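Local structure of nisin leader peptide-processing serine protease NisP (Lactococcus lactis subsp. lactis, 4MZD) at residues 68-74 against 333-338; 308-312 against 354-359; 78-84 against 395-399; 299-303 against 349-353. The protein processes the leader peptide of the lantibiotic nisin and is probably a serine endopeptidase, represented here by its subtilisin-like protease domain. One frame throughout, in Å; residues are numbered along the deposited sequence.

Interaction 1: residues 68-74 against 333-338; sequences FWDYQWD and LKDWLF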
loop_
_atom_site.group_PDB
_atom_site.type_symbol
_atom_site.label_atom_id
_atom_site.label_comp_id
_atom_site.label_asym_id
_atom_site.label_seq_id
_atom_site.Cartn_x
_atom_site.Cartn_y
_atom_site.Cartn_z
ATOM N N PHE A 68 -16.571 15.482 -5.828
ATOM C CA PHE A 68 -15.202 15.529 -6.329
ATOM C C PHE A 68 -14.834 14.328 -7.202
ATOM O O PHE A 68 -13.666 14.136 -7.547
ATOM C CB PHE A 68 -14.221 15.698 -5.163
ATOM C CG PHE A 68 -14.405 16.990 -4.390
ATOM C CD1 PHE A 68 -14.683 18.184 -5.041
ATOM C CD2 PHE A 68 -14.304 17.002 -3.004
ATOM C CE1 PHE A 68 -14.847 19.369 -4.322
ATOM C CE2 PHE A 68 -14.461 18.182 -2.288
ATOM C CZ PHE A 68 -14.735 19.361 -2.951
ATOM N N TRP A 69 -15.824 13.530 -7.587
ATOM C CA TRP A 69 -15.575 12.414 -8.488
ATOM C C TRP A 69 -14.821 12.848 -9.744
ATOM O O TRP A 69 -13.933 12.138 -10.221
ATOM C CB TRP A 69 -16.896 11.748 -8.872
ATOM C CG TRP A 69 -16.784 10.750 -9.972
ATOM C CD1 TRP A 69 -17.274 10.874 -11.238
ATOM C CD2 TRP A 69 -16.144 9.472 -9.912
ATOM N NE1 TRP A 69 -16.984 9.750 -11.970
ATOM C CE2 TRP A 69 -16.295 8.870 -11.178
ATOM C CE3 TRP A 69 -15.468 8.772 -8.909
ATOM C CZ2 TRP A 69 -15.792 7.605 -11.469
ATOM C CZ3 TRP A 69 -14.966 7.514 -9.201
ATOM C CH2 TRP A 69 -15.131 6.945 -10.470
ATOM N N ASP A 70 -15.160 14.017 -10.277
ATOM C CA ASP A 70 -14.523 14.486 -11.503
ATOM C C ASP A 70 -13.018 14.702 -11.365
ATOM O O ASP A 70 -12.298 14.703 -12.363
ATOM C CB ASP A 70 -15.195 15.768 -12.001
ATOM C CG ASP A 70 -16.585 15.518 -12.551
ATOM O OD1 ASP A 70 -16.845 14.382 -12.998
ATOM O OD2 ASP A 70 -17.408 16.458 -12.549
ATOM N N TYR A 71 -12.548 14.879 -10.134
ATOM C CA TYR A 71 -11.120 15.045 -9.878
ATOM C C TYR A 71 -10.394 13.704 -9.816
ATOM O O TYR A 71 -9.167 13.668 -9.781
ATOM C CB TYR A 71 -10.890 15.772 -8.549
ATOM C CG TYR A 71 -11.324 17.216 -8.521
ATOM C CD1 TYR A 71 -11.082 18.057 -9.601
ATOM C CD2 TYR A 71 -11.954 17.747 -7.406
ATOM C CE1 TYR A 71 -11.472 19.383 -9.579
ATOM C CE2 TYR A 71 -12.353 19.066 -7.373
ATOM C CZ TYR A 71 -12.112 19.879 -8.461
ATOM O OH TYR A 71 -12.508 21.193 -8.420
ATOM N N GLN A 72 -11.141 12.604 -9.797
ATOM C CA GLN A 72 -10.566 11.282 -9.549
ATOM C C GLN A 72 -10.231 10.522 -10.830
ATOM O O GLN A 72 -10.734 9.425 -11.064
ATOM C CB GLN A 72 -11.499 10.457 -8.665
ATOM C CG GLN A 72 -11.737 11.062 -7.307
ATOM C CD GLN A 72 -12.456 10.100 -6.404
ATOM O OE1 GLN A 72 -13.677 10.145 -6.272
ATOM N NE2 GLN A 72 -11.704 9.205 -5.781
ATOM N N TRP A 73 -9.345 11.096 -11.641
ATOM C CA TRP A 73 -8.899 10.449 -12.878
ATOM C C TRP A 73 -8.403 9.030 -12.597
ATOM O O TRP A 73 -8.556 8.125 -13.424
ATOM C CB TRP A 73 -7.780 11.268 -13.558
ATOM C CG TRP A 73 -6.544 11.436 -12.707
ATOM C CD1 TRP A 73 -6.267 12.470 -11.865
ATOM C CD2 TRP A 73 -5.435 10.534 -12.612
ATOM N NE1 TRP A 73 -5.057 12.270 -11.242
ATOM C CE2 TRP A 73 -4.523 11.092 -11.689
ATOM C CE3 TRP A 73 -5.119 9.313 -13.221
ATOM C CZ2 TRP A 73 -3.328 10.459 -11.341
ATOM C CZ3 TRP A 73 -3.926 8.684 -12.873
ATOM C CH2 TRP A 73 -3.051 9.261 -11.941
ATOM N N ASP A 74 -7.774 8.854 -11.437
ATOM C CA ASP A 74 -7.141 7.595 -11.070
ATOM C C ASP A 74 -8.179 6.511 -10.763
ATOM O O ASP A 74 -7.981 5.332 -11.072
ATOM C CB ASP A 74 -6.211 7.824 -9.873
ATOM C CG ASP A 74 -6.942 8.372 -8.658
ATOM O OD1 ASP A 74 -7.722 9.338 -8.806
ATOM O OD2 ASP A 74 -6.741 7.826 -7.548
ATOM N N LEU A 333 -3.475 18.395 -11.123
ATOM C CA LEU A 333 -4.828 17.900 -11.355
ATOM C C LEU A 333 -4.842 16.552 -12.059
ATOM O O LEU A 333 -5.729 15.726 -11.823
ATOM C CB LEU A 333 -5.636 18.907 -12.172
ATOM C CG LEU A 333 -5.912 20.244 -11.492
ATOM C CD1 LEU A 333 -6.352 21.280 -12.511
ATOM C CD2 LEU A 333 -6.968 20.077 -10.406
ATOM N N LYS A 334 -3.869 16.342 -12.939
ATOM C CA LYS A 334 -3.760 15.082 -13.662
ATOM C C LYS A 334 -2.612 14.208 -13.171
ATOM O O LYS A 334 -2.622 13.003 -13.399
ATOM C CB LYS A 334 -3.610 15.333 -15.161
ATOM C CG LYS A 334 -4.812 16.013 -15.783
ATOM C CD LYS A 334 -4.723 16.035 -17.301
ATOM C CE LYS A 334 -3.388 16.574 -17.781
ATOM N NZ LYS A 334 -2.329 15.526 -17.810
ATOM N N ASP A 335 -1.627 14.811 -12.510
ATOM C CA ASP A 335 -0.409 14.090 -12.135
ATOM C C ASP A 335 -0.495 13.445 -10.762
ATOM O O ASP A 335 0.124 12.404 -10.518
ATOM C CB ASP A 335 0.794 15.032 -12.114
ATOM C CG ASP A 335 1.261 15.448 -13.492
ATOM O OD1 ASP A 335 0.610 15.107 -14.502
ATOM O OD2 ASP A 335 2.283 16.161 -13.537
ATOM N N TRP A 336 -1.210 14.097 -9.846
ATOM C CA TRP A 336 -1.351 13.596 -8.488
ATOM C C TRP A 336 -2.799 13.188 -8.284
ATOM O O TRP A 336 -3.661 13.497 -9.113
ATOM C CB TRP A 336 -0.889 14.633 -7.463
ATOM C CG TRP A 336 0.599 14.866 -7.472
ATOM C CD1 TRP A 336 1.525 14.271 -8.288
ATOM C CD2 TRP A 336 1.326 15.757 -6.619
ATOM N NE1 TRP A 336 2.780 14.743 -7.992
ATOM C CE2 TRP A 336 2.686 15.655 -6.974
ATOM C CE3 TRP A 336 0.960 16.627 -5.584
ATOM C CZ2 TRP A 336 3.680 16.394 -6.333
ATOM C CZ3 TRP A 336 1.949 17.364 -4.951
ATOM C CH2 TRP A 336 3.295 17.239 -5.330
ATOM N N LEU A 337 -3.065 12.472 -7.205
ATOM C CA LEU A 337 -4.410 11.974 -7.012
ATOM C C LEU A 337 -5.041 12.526 -5.737
ATOM O O LEU A 337 -4.387 12.803 -4.731
ATOM C CB LEU A 337 -4.480 10.458 -7.124
ATOM C CG LEU A 337 -3.677 9.715 -6.076
ATOM C CD1 LEU A 337 -4.584 9.258 -4.960
ATOM C CD2 LEU A 337 -2.980 8.504 -6.693
ATOM N N PHE A 338 -6.343 12.706 -5.822
ATOM C CA PHE A 338 -7.115 13.412 -4.818
ATOM C C PHE A 338 -7.701 12.400 -3.844
ATOM O O PHE A 338 -8.420 11.491 -4.247
ATOM C CB PHE A 338 -8.230 14.145 -5.561
ATOM C CG PHE A 338 -8.952 15.173 -4.756
ATOM C CD1 PHE A 338 -8.348 16.366 -4.411
ATOM C CD2 PHE A 338 -10.266 14.963 -4.394
ATOM C CE1 PHE A 338 -9.052 17.325 -3.694
ATOM C CE2 PHE A 338 -10.970 15.909 -3.677
ATOM C CZ PHE A 338 -10.368 17.096 -3.339
HETATM O O HOH W 1 -7.316 12.018 -8.359
HETATM O O HOH W 2 -7.823 16.100 -10.101
HETATM O O HOH W 3 -8.717 9.176 -5.773
#

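Interaction 2: residues 308-312 against 354-359; sequences IYAPA and FATPKV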
loop_
_atom_site.group_PDB
_atom_site.type_symbol
_atom_site.label_atom_id
_atom_site.label_comp_id
_atom_site.label_asym_id
_atom_site.label_seq_id
_atom_site.Cartn_x
_atom_site.Cartn_y
_atom_site.Cartn_z
ATOM N N ILE A 308 1.516 -6.249 -10.060
ATOM C CA ILE A 308 0.397 -5.605 -10.724
ATOM C C ILE A 308 0.555 -4.107 -10.498
ATOM O O ILE A 308 1.142 -3.690 -9.494
ATOM C CB ILE A 308 -0.954 -6.115 -10.187
ATOM C CG1 ILE A 308 -2.117 -5.532 -10.994
ATOM C CG2 ILE A 308 -1.105 -5.808 -8.702
ATOM C CD1 ILE A 308 -3.457 -6.145 -10.642
ATOM N N TYR A 309 0.052 -3.304 -11.428
ATOM C CA TYR A 309 0.203 -1.856 -11.345
ATOM C C TYR A 309 -1.154 -1.173 -11.295
ATOM O O TYR A 309 -2.122 -1.643 -11.893
ATOM C CB TYR A 309 1.021 -1.336 -12.534
ATOM C CG TYR A 309 2.437 -1.868 -12.530
ATOM C CD1 TYR A 309 3.480 -1.124 -11.991
ATOM C CD2 TYR A 309 2.725 -3.130 -13.035
ATOM C CE1 TYR A 309 4.769 -1.617 -11.968
ATOM C CE2 TYR A 309 4.009 -3.633 -13.010
ATOM C CZ TYR A 309 5.024 -2.875 -12.470
ATOM O OH TYR A 309 6.312 -3.359 -12.439
ATOM N N ALA A 310 -1.229 -0.069 -10.563
ATOM C CA ALA A 310 -2.455 0.716 -10.513
ATOM C C ALA A 310 -2.083 2.190 -10.369
ATOM O O ALA A 310 -0.934 2.521 -10.073
ATOM C CB ALA A 310 -3.345 0.247 -9.369
ATOM N N PRO A 311 -3.044 3.095 -10.599
ATOM C CA PRO A 311 -2.671 4.516 -10.620
ATOM C C PRO A 311 -2.081 5.047 -9.312
ATOM O O PRO A 311 -2.711 4.963 -8.253
ATOM C CB PRO A 311 -3.988 5.215 -10.973
ATOM C CG PRO A 311 -4.699 4.200 -11.817
ATOM C CD PRO A 311 -4.399 2.882 -11.139
ATOM N N ALA A 312 -0.882 5.619 -9.439
ATOM C CA ALA A 312 -0.109 6.199 -8.347
ATOM C C ALA A 312 0.293 7.642 -8.634
ATOM O O ALA A 312 0.763 8.334 -7.739
ATOM C CB ALA A 312 1.138 5.372 -8.087
ATOM N N PHE A 354 -0.715 4.487 -2.845
ATOM C CA PHE A 354 -2.071 4.809 -3.264
ATOM C C PHE A 354 -2.563 3.943 -4.414
ATOM O O PHE A 354 -3.758 3.938 -4.718
ATOM C CB PHE A 354 -2.183 6.305 -3.542
ATOM C CG PHE A 354 -1.707 7.119 -2.392
ATOM C CD1 PHE A 354 -2.395 7.079 -1.182
ATOM C CD2 PHE A 354 -0.533 7.842 -2.464
ATOM C CE1 PHE A 354 -1.933 7.768 -0.088
ATOM C CE2 PHE A 354 -0.070 8.550 -1.363
ATOM C CZ PHE A 354 -0.777 8.510 -0.172
ATOM N N ALA A 355 -1.642 3.200 -5.032
ATOM C CA ALA A 355 -1.988 2.139 -5.977
ATOM C C ALA A 355 -2.396 0.877 -5.217
ATOM O O ALA A 355 -3.379 0.217 -5.552
ATOM C CB ALA A 355 -0.801 1.848 -6.888
ATOM N N THR A 356 -1.623 0.558 -4.184
ATOM C CA THR A 356 -1.821 -0.627 -3.358
ATOM C C THR A 356 -3.258 -0.788 -2.834
ATOM O O THR A 356 -3.860 -1.841 -3.015
ATOM C CB THR A 356 -0.752 -0.644 -2.245
ATOM O OG1 THR A 356 0.539 -0.606 -2.863
ATOM C CG2 THR A 356 -0.831 -1.897 -1.403
ATOM N N PRO A 357 -3.838 0.262 -2.222
ATOM C CA PRO A 357 -5.207 0.130 -1.703
ATOM C C PRO A 357 -6.256 -0.059 -2.789
ATOM O O PRO A 357 -7.321 -0.619 -2.501
ATOM C CB PRO A 357 -5.435 1.457 -0.958
ATOM C CG PRO A 357 -4.400 2.395 -1.517
ATOM C CD PRO A 357 -3.214 1.508 -1.755
ATOM N N LYS A 358 -5.996 0.420 -4.000
ATOM C CA LYS A 358 -6.926 0.164 -5.093
ATOM C C LYS A 358 -7.000 -1.340 -5.345
ATOM O O LYS A 358 -8.076 -1.907 -5.522
ATOM C CB LYS A 358 -6.505 0.898 -6.367
ATOM C CG LYS A 358 -6.548 2.415 -6.269
ATOM C CD LYS A 358 -6.212 3.025 -7.632
ATOM C CE LYS A 358 -6.473 4.521 -7.733
ATOM N NZ LYS A 358 -5.450 5.361 -7.057
ATOM N N VAL A 359 -5.842 -1.995 -5.347
ATOM C CA VAL A 359 -5.795 -3.437 -5.506
ATOM C C VAL A 359 -6.417 -4.145 -4.296
ATOM O O VAL A 359 -7.197 -5.087 -4.458
ATOM C CB VAL A 359 -4.351 -3.905 -5.769
ATOM C CG1 VAL A 359 -4.285 -5.423 -5.857
ATOM C CG2 VAL A 359 -3.830 -3.267 -7.057
#

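Interaction 3: residues 78-84 against 395-399; sequences VTNNGES and LNIVD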
loop_
_atom_site.group_PDB
_atom_site.type_symbol
_atom_site.label_atom_id
_atom_site.label_comp_id
_atom_site.label_asym_id
_atom_site.label_seq_id
_atom_site.Cartn_x
_atom_site.Cartn_y
_atom_site.Cartn_z
ATOM N N VAL A 78 -9.438 2.795 -13.118
ATOM C CA VAL A 78 -9.581 1.392 -12.720
ATOM C C VAL A 78 -11.024 0.882 -12.648
ATOM O O VAL A 78 -11.246 -0.333 -12.578
ATOM C CB VAL A 78 -8.858 1.078 -11.385
ATOM C CG1 VAL A 78 -7.365 1.330 -11.519
ATOM C CG2 VAL A 78 -9.443 1.886 -10.234
ATOM N N THR A 79 -11.994 1.802 -12.679
ATOM C CA THR A 79 -13.412 1.452 -12.579
ATOM C C THR A 79 -14.169 1.567 -13.906
ATOM O O THR A 79 -15.379 1.364 -13.932
ATOM C CB THR A 79 -14.160 2.374 -11.581
ATOM O OG1 THR A 79 -14.125 3.724 -12.063
ATOM C CG2 THR A 79 -13.578 2.287 -10.172
ATOM N N ASN A 80 -13.459 1.886 -14.984
ATOM C CA ASN A 80 -14.096 2.222 -16.254
ATOM C C ASN A 80 -15.081 3.364 -16.061
ATOM O O ASN A 80 -16.274 3.243 -16.353
ATOM C CB ASN A 80 -14.795 1.015 -16.875
ATOM C CG ASN A 80 -13.821 0.020 -17.449
ATOM O OD1 ASN A 80 -12.614 0.269 -17.491
ATOM N ND2 ASN A 80 -14.337 -1.112 -17.910
ATOM N N ASN A 81 -14.558 4.473 -15.549
ATOM C CA ASN A 81 -15.358 5.661 -15.288
ATOM C C ASN A 81 -16.658 5.343 -14.557
ATOM O O ASN A 81 -17.750 5.767 -14.948
ATOM C CB ASN A 81 -15.612 6.475 -16.563
ATOM C CG ASN A 81 -15.943 7.923 -16.259
ATOM O OD1 ASN A 81 -16.052 8.311 -15.094
ATOM N ND2 ASN A 81 -16.093 8.736 -17.302
ATOM N N GLY A 82 -16.515 4.581 -13.480
ATOM C CA GLY A 82 -17.610 4.312 -12.572
ATOM C C GLY A 82 -18.398 3.044 -12.829
ATOM O O GLY A 82 -19.230 2.670 -12.010
ATOM N N GLU A 83 -18.143 2.369 -13.947
ATOM C CA GLU A 83 -18.907 1.173 -14.276
ATOM C C GLU A 83 -18.870 0.132 -13.164
ATOM O O GLU A 83 -19.879 -0.506 -12.870
ATOM C CB GLU A 83 -18.411 0.527 -15.573
ATOM C CG GLU A 83 -19.237 -0.704 -15.949
ATOM C CD GLU A 83 -18.699 -1.478 -17.137
ATOM O OE1 GLU A 83 -17.654 -1.083 -17.693
ATOM O OE2 GLU A 83 -19.332 -2.492 -17.512
ATOM N N SER A 84 -17.705 -0.069 -12.556
ATOM C CA SER A 84 -17.566 -1.177 -11.621
ATOM C C SER A 84 -18.480 -1.051 -10.402
ATOM O O SER A 84 -18.914 -2.060 -9.848
ATOM C CB SER A 84 -16.108 -1.350 -11.188
ATOM O OG SER A 84 -15.632 -0.192 -10.533
ATOM N N LEU A 395 -4.527 -3.082 -12.899
ATOM C CA LEU A 395 -5.813 -3.333 -12.263
ATOM C C LEU A 395 -6.956 -2.825 -13.132
ATOM O O LEU A 395 -6.946 -1.677 -13.585
ATOM C CB LEU A 395 -5.869 -2.625 -10.911
ATOM C CG LEU A 395 -7.186 -2.794 -10.149
ATOM C CD1 LEU A 395 -7.372 -4.238 -9.691
ATOM C CD2 LEU A 395 -7.224 -1.847 -8.963
ATOM N N ASN A 396 -7.940 -3.688 -13.353
ATOM C CA ASN A 396 -9.175 -3.303 -14.015
ATOM C C ASN A 396 -10.293 -4.001 -13.270
ATOM O O ASN A 396 -10.445 -5.221 -13.352
ATOM C CB ASN A 396 -9.170 -3.692 -15.490
ATOM C CG ASN A 396 -10.401 -3.199 -16.216
ATOM O OD1 ASN A 396 -11.513 -3.643 -15.941
ATOM N ND2 ASN A 396 -10.211 -2.268 -17.142
ATOM N N ILE A 397 -11.061 -3.225 -12.515
ATOM C CA ILE A 397 -12.012 -3.814 -11.584
ATOM C C ILE A 397 -13.194 -4.457 -12.300
ATOM O O ILE A 397 -13.712 -5.473 -11.847
ATOM C CB ILE A 397 -12.463 -2.796 -10.518
ATOM C CG1 ILE A 397 -11.232 -2.256 -9.786
ATOM C CG2 ILE A 397 -13.439 -3.440 -9.547
ATOM C CD1 ILE A 397 -11.534 -1.241 -8.714
ATOM N N VAL A 398 -13.612 -3.881 -13.423
ATOM C CA VAL A 398 -14.656 -4.515 -14.213
ATOM C C VAL A 398 -14.223 -5.914 -14.669
ATOM O O VAL A 398 -14.981 -6.882 -14.539
ATOM C CB VAL A 398 -15.089 -3.634 -15.402
ATOM C CG1 VAL A 398 -16.024 -4.408 -16.318
ATOM C CG2 VAL A 398 -15.761 -2.363 -14.888
ATOM N N ASP A 399 -13.002 -6.028 -15.186
ATOM C CA ASP A 399 -12.495 -7.330 -15.616
ATOM C C ASP A 399 -12.428 -8.300 -14.443
ATOM O O ASP A 399 -12.761 -9.481 -14.574
ATOM C CB ASP A 399 -11.103 -7.215 -16.238
ATOM C CG ASP A 399 -11.119 -6.580 -17.611
ATOM O OD1 ASP A 399 -12.206 -6.430 -18.210
ATOM O OD2 ASP A 399 -10.023 -6.249 -18.104
HETATM O O HOH W 4 -12.810 -1.421 -14.753
HETATM O O HOH W 5 -13.011 -3.514 -18.825
#

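Interaction 4: residues 299-303 against 349-353; sequences DFSNI and VYGNS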
loop_
_atom_site.group_PDB
_atom_site.type_symbol
_atom_site.label_atom_id
_atom_site.label_comp_id
_atom_site.label_asym_id
_atom_site.label_seq_id
_atom_site.Cartn_x
_atom_site.Cartn_y
_atom_site.Cartn_z
ATOM N N ASP A 299 7.126 7.503 -12.985
ATOM C CA ASP A 299 8.551 7.800 -12.942
ATOM C C ASP A 299 9.216 7.316 -11.658
ATOM O O ASP A 299 10.340 6.811 -11.689
ATOM C CB ASP A 299 8.832 9.296 -13.161
ATOM C CG ASP A 299 8.289 10.179 -12.045
ATOM O OD1 ASP A 299 7.131 9.972 -11.626
ATOM O OD2 ASP A 299 9.019 11.101 -11.611
ATOM N N PHE A 300 8.527 7.470 -10.529
ATOM C CA PHE A 300 9.095 7.090 -9.236
ATOM C C PHE A 300 8.977 5.598 -8.906
ATOM O O PHE A 300 9.612 5.133 -7.963
ATOM C CB PHE A 300 8.445 7.883 -8.097
ATOM C CG PHE A 300 6.942 7.813 -8.095
ATOM C CD1 PHE A 300 6.279 6.666 -7.676
ATOM C CD2 PHE A 300 6.185 8.896 -8.527
ATOM C CE1 PHE A 300 4.899 6.595 -7.693
ATOM C CE2 PHE A 300 4.802 8.830 -8.544
ATOM C CZ PHE A 300 4.161 7.682 -8.139
ATOM N N SER A 301 8.139 4.852 -9.620
ATOM C CA SER A 301 7.821 3.498 -9.170
ATOM C C SER A 301 8.951 2.506 -9.400
ATOM O O SER A 301 9.578 2.487 -10.464
ATOM C CB SER A 301 6.565 2.974 -9.857
ATOM O OG SER A 301 6.218 1.691 -9.349
ATOM N N ASN A 302 9.195 1.661 -8.408
ATOM C CA ASN A 302 9.994 0.481 -8.658
ATOM C C ASN A 302 9.269 -0.398 -9.672
ATOM O O ASN A 302 8.054 -0.279 -9.884
ATOM C CB ASN A 302 10.222 -0.297 -7.369
ATOM C CG ASN A 302 11.210 0.373 -6.429
ATOM O OD1 ASN A 302 11.712 1.471 -6.686
ATOM N ND2 ASN A 302 11.504 -0.302 -5.329
ATOM N N ILE A 303 10.029 -1.289 -10.291
ATOM C CA ILE A 303 9.510 -2.157 -11.329
ATOM C C ILE A 303 9.732 -3.605 -10.922
ATOM O O ILE A 303 10.847 -3.989 -10.563
ATOM C CB ILE A 303 10.211 -1.894 -12.688
ATOM C CG1 ILE A 303 10.148 -0.409 -13.068
ATOM C CG2 ILE A 303 9.627 -2.781 -13.783
ATOM C CD1 ILE A 303 11.366 0.389 -12.639
ATOM N N VAL A 349 -1.962 13.674 -3.553
ATOM C CA VAL A 349 -0.862 12.818 -3.123
ATOM C C VAL A 349 -0.328 12.026 -4.316
ATOM O O VAL A 349 -0.922 12.019 -5.394
ATOM C CB VAL A 349 -1.335 11.825 -2.029
ATOM C CG1 VAL A 349 -1.859 12.578 -0.814
ATOM C CG2 VAL A 349 -2.392 10.876 -2.581
ATOM N N TYR A 350 0.797 11.346 -4.117
ATOM C CA TYR A 350 1.311 10.427 -5.130
ATOM C C TYR A 350 2.088 9.328 -4.433
ATOM O O TYR A 350 2.538 9.504 -3.303
ATOM C CB TYR A 350 2.219 11.150 -6.139
ATOM C CG TYR A 350 3.502 11.646 -5.521
ATOM C CD1 TYR A 350 4.632 10.831 -5.470
ATOM C CD2 TYR A 350 3.583 12.909 -4.953
ATOM C CE1 TYR A 350 5.800 11.263 -4.880
ATOM C CE2 TYR A 350 4.757 13.350 -4.363
ATOM C CZ TYR A 350 5.856 12.518 -4.337
ATOM O OH TYR A 350 7.025 12.948 -3.759
ATOM N N GLY A 351 2.256 8.204 -5.117
ATOM C CA GLY A 351 3.103 7.140 -4.614
ATOM C C GLY A 351 2.423 5.788 -4.668
ATOM O O GLY A 351 1.186 5.687 -4.706
ATOM N N ASN A 352 3.228 4.732 -4.652
ATOM C CA ASN A 352 2.673 3.390 -4.751
ATOM C C ASN A 352 1.785 3.020 -3.571
ATOM O O ASN A 352 0.982 2.090 -3.661
ATOM C CB ASN A 352 3.786 2.367 -4.935
ATOM C CG ASN A 352 4.435 2.475 -6.298
ATOM O OD1 ASN A 352 3.913 3.153 -7.189
ATOM N ND2 ASN A 352 5.567 1.805 -6.475
ATOM N N SER A 353 1.922 3.745 -2.465
ATOM C CA SER A 353 0.994 3.573 -1.351
ATOM C C SER A 353 -0.463 3.820 -1.721
ATOM O O SER A 353 -1.339 3.422 -0.961
ATOM C CB SER A 353 1.349 4.495 -0.199
ATOM O OG SER A 353 1.316 5.838 -0.613
#

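Interaction 1: residues 68-74 against 333-338
W73 CG stands between its own backbone N and carbonyl carbon (chi1 61°), and this turns the indole N-H toward the backbone of residues 333-338. F338 has CG opposite its backbone N (chi1 -167°) and reaches F68 and Y71. W73 NE1 donates to W336 O at 2.8 Å. The acceptor is close to the indole plane, while the donor sits above the plane of the W336 carbonyl. K334 O lies over one face of the same ring, near its rim and 3.2 Å from W73 CE2. D74 CB lies over the rim of the opposite face. The N-H bond at the edge and these two atoms together limit how the indole can turn.

F338 directs an edge at the face of F68 in an offset edge-to-face pair. The planes stand at 81°, and F68 CD2 is 3.6 Å from F338 CE2. Y71 points its own edge at the face of F338. D74 lies across L337, with D74 OD2 3.5 Å from L337 CB, and this carboxylate also forms a salt bridge with K358. One water accepts from F338 N and donates to Y71 O and D74 OD1. A second joins Y71 O to L333 O. The contact fastens the residues leading into helix 73-79 to the hairpin of strands 337-340 and 346-349. W73 bonds just before strand 337-340 on one side, and F68, Y71 and F338 form an aromatic cluster on the other.

Interaction 2: residues 308-312 against 354-359
K358 lies across P311 at about a right angle, with K358 CD 4.0 Å from P311 CD. The chain is stretched as far as CE and then bends at chi4 (76°), which carries the ammonium group to P311 O. K358 NZ donates to P311 O at 3.0 Å, with the donor tilted modestly from the carbonyl plane. K358 NZ also donates to F354 O at 3.2 Å, from well above that carbonyl plane. D74, in a salt bridge, and Q154 are further partners, so the buried charge is surrounded by oxygens.

The apolar half is close-fitting. A310 and A355 face each other, CB to CB 3.9 Å, and A355 CB also comes to 3.3 Å from A310 O. A312 CB rests on the same methyl. I308 and V359 run past each other in opposite directions and touch through their CG2 methyls at 4.1 Å.

The contact places the start of helix 356-370, just after the predicted catalytic S353, against strand 308-311 of the main subtilase sheet. That strand pairs in parallel with 286-291. Helix 73-79 packs on P311, F354 meets helix 147-156, and T356 and P357 touch strand 200-210.

Interaction 3: residues 78-84 against 395-399
I397 and V78 join two helix ends. N396 is the N-cap of helix 397-402, and N396 OD1 accepts from D399 N at 2.9 Å. I397, the first residue of that helix, donates from its N to V78 O, near the end of helix 73-79. This bond from I397 N to V78 O is 2.9 Å long and nearly straight, at 167°.

The first atoms of the I397 side chain stay close to V78 O. I397 CB is 3.4 Å from V78 O, and I397 CG1 keeps the same 3.4 Å from that oxygen. The CG2 branch leaves on another course, and I397 CG2 meets S84 CB at 3.8 Å. With chi2 at 180° the CG1 branch is fully extended, so I397 CD1 reaches V78 CG2 at 4.1 Å and comes near the methyl of T79. L395 CD2 adds contact on the other methyl of V78.

V398 fills the next place along the helix. V398 CG2 touches S84 CB and lies 3.6 Å from E83 OE1, so the carboxylate end of E83 passes across the valine. E83 ends a type I' turn that starts at N80, and S84 follows it. The turn is steadied by an ST motif, in which T79 OG1 accepts from G82 N; the same hydroxyl is also bonded to M75 O. V78 O has a second donor: a water 2.9 Å away, which in turn accepts from V398 N.

Interaction 4: residues 299-303 against 349-353
S301 and N352 bring two irregular loops together, their CA atoms 6.8 Å apart, and G351 beside them has a positive phi of 131°. F300 meets this glycine with CE1 and CZ, and F300 CE1 is 3.6 Å from G351 CA. On the other side of the ring F300 CE2 is 3.7 Å from Y350 CD1, and the two ring planes meet obliquely at 46°. N352 OD1 sits at the edge of the F300 ring, 3.6 Å from F300 CE1.

N352 ND2 donates to S301 OG at 2.9 Å, with the hydroxyl close to the amide plane. S301 OG in turn donates to N302 O at 2.7 Å, approaching within the plane of that carbonyl, at one of its lone pairs. S353 OG is hydrogen-bonded to R488 O of the modelled C-terminus. With N352 ND2 donating to both S301 OG and L246 O, and S301 OG giving its own proton to N302 O, the amide orientation is well defined, one residue before the probable nucleophile S353.

Overall arrangement
Interactions 2 and 4 lie deepest and nearest the predicted active site. They meet where A312 O approaches G351 N; interaction 4 holds S353 and interaction 2 begins at the residue after it. Interactions 1 and 3 lie farther out and share helix 73-79, one at each end. Interaction 1 is partly open to the surface, interaction 3 mostly buried. The salt bridge from D74 to K358 ties interaction 1 to interaction 2. Interaction 3 reaches interaction 2 through V78 on P311 and L395 beside Y309. Both outer contacts use bound waters. Interaction 2 joins alanines, branched aliphatics and a buried lysine; interaction 4 sets F300 against Y350 and G351 and adds a direct amide-to-hydroxyl bond.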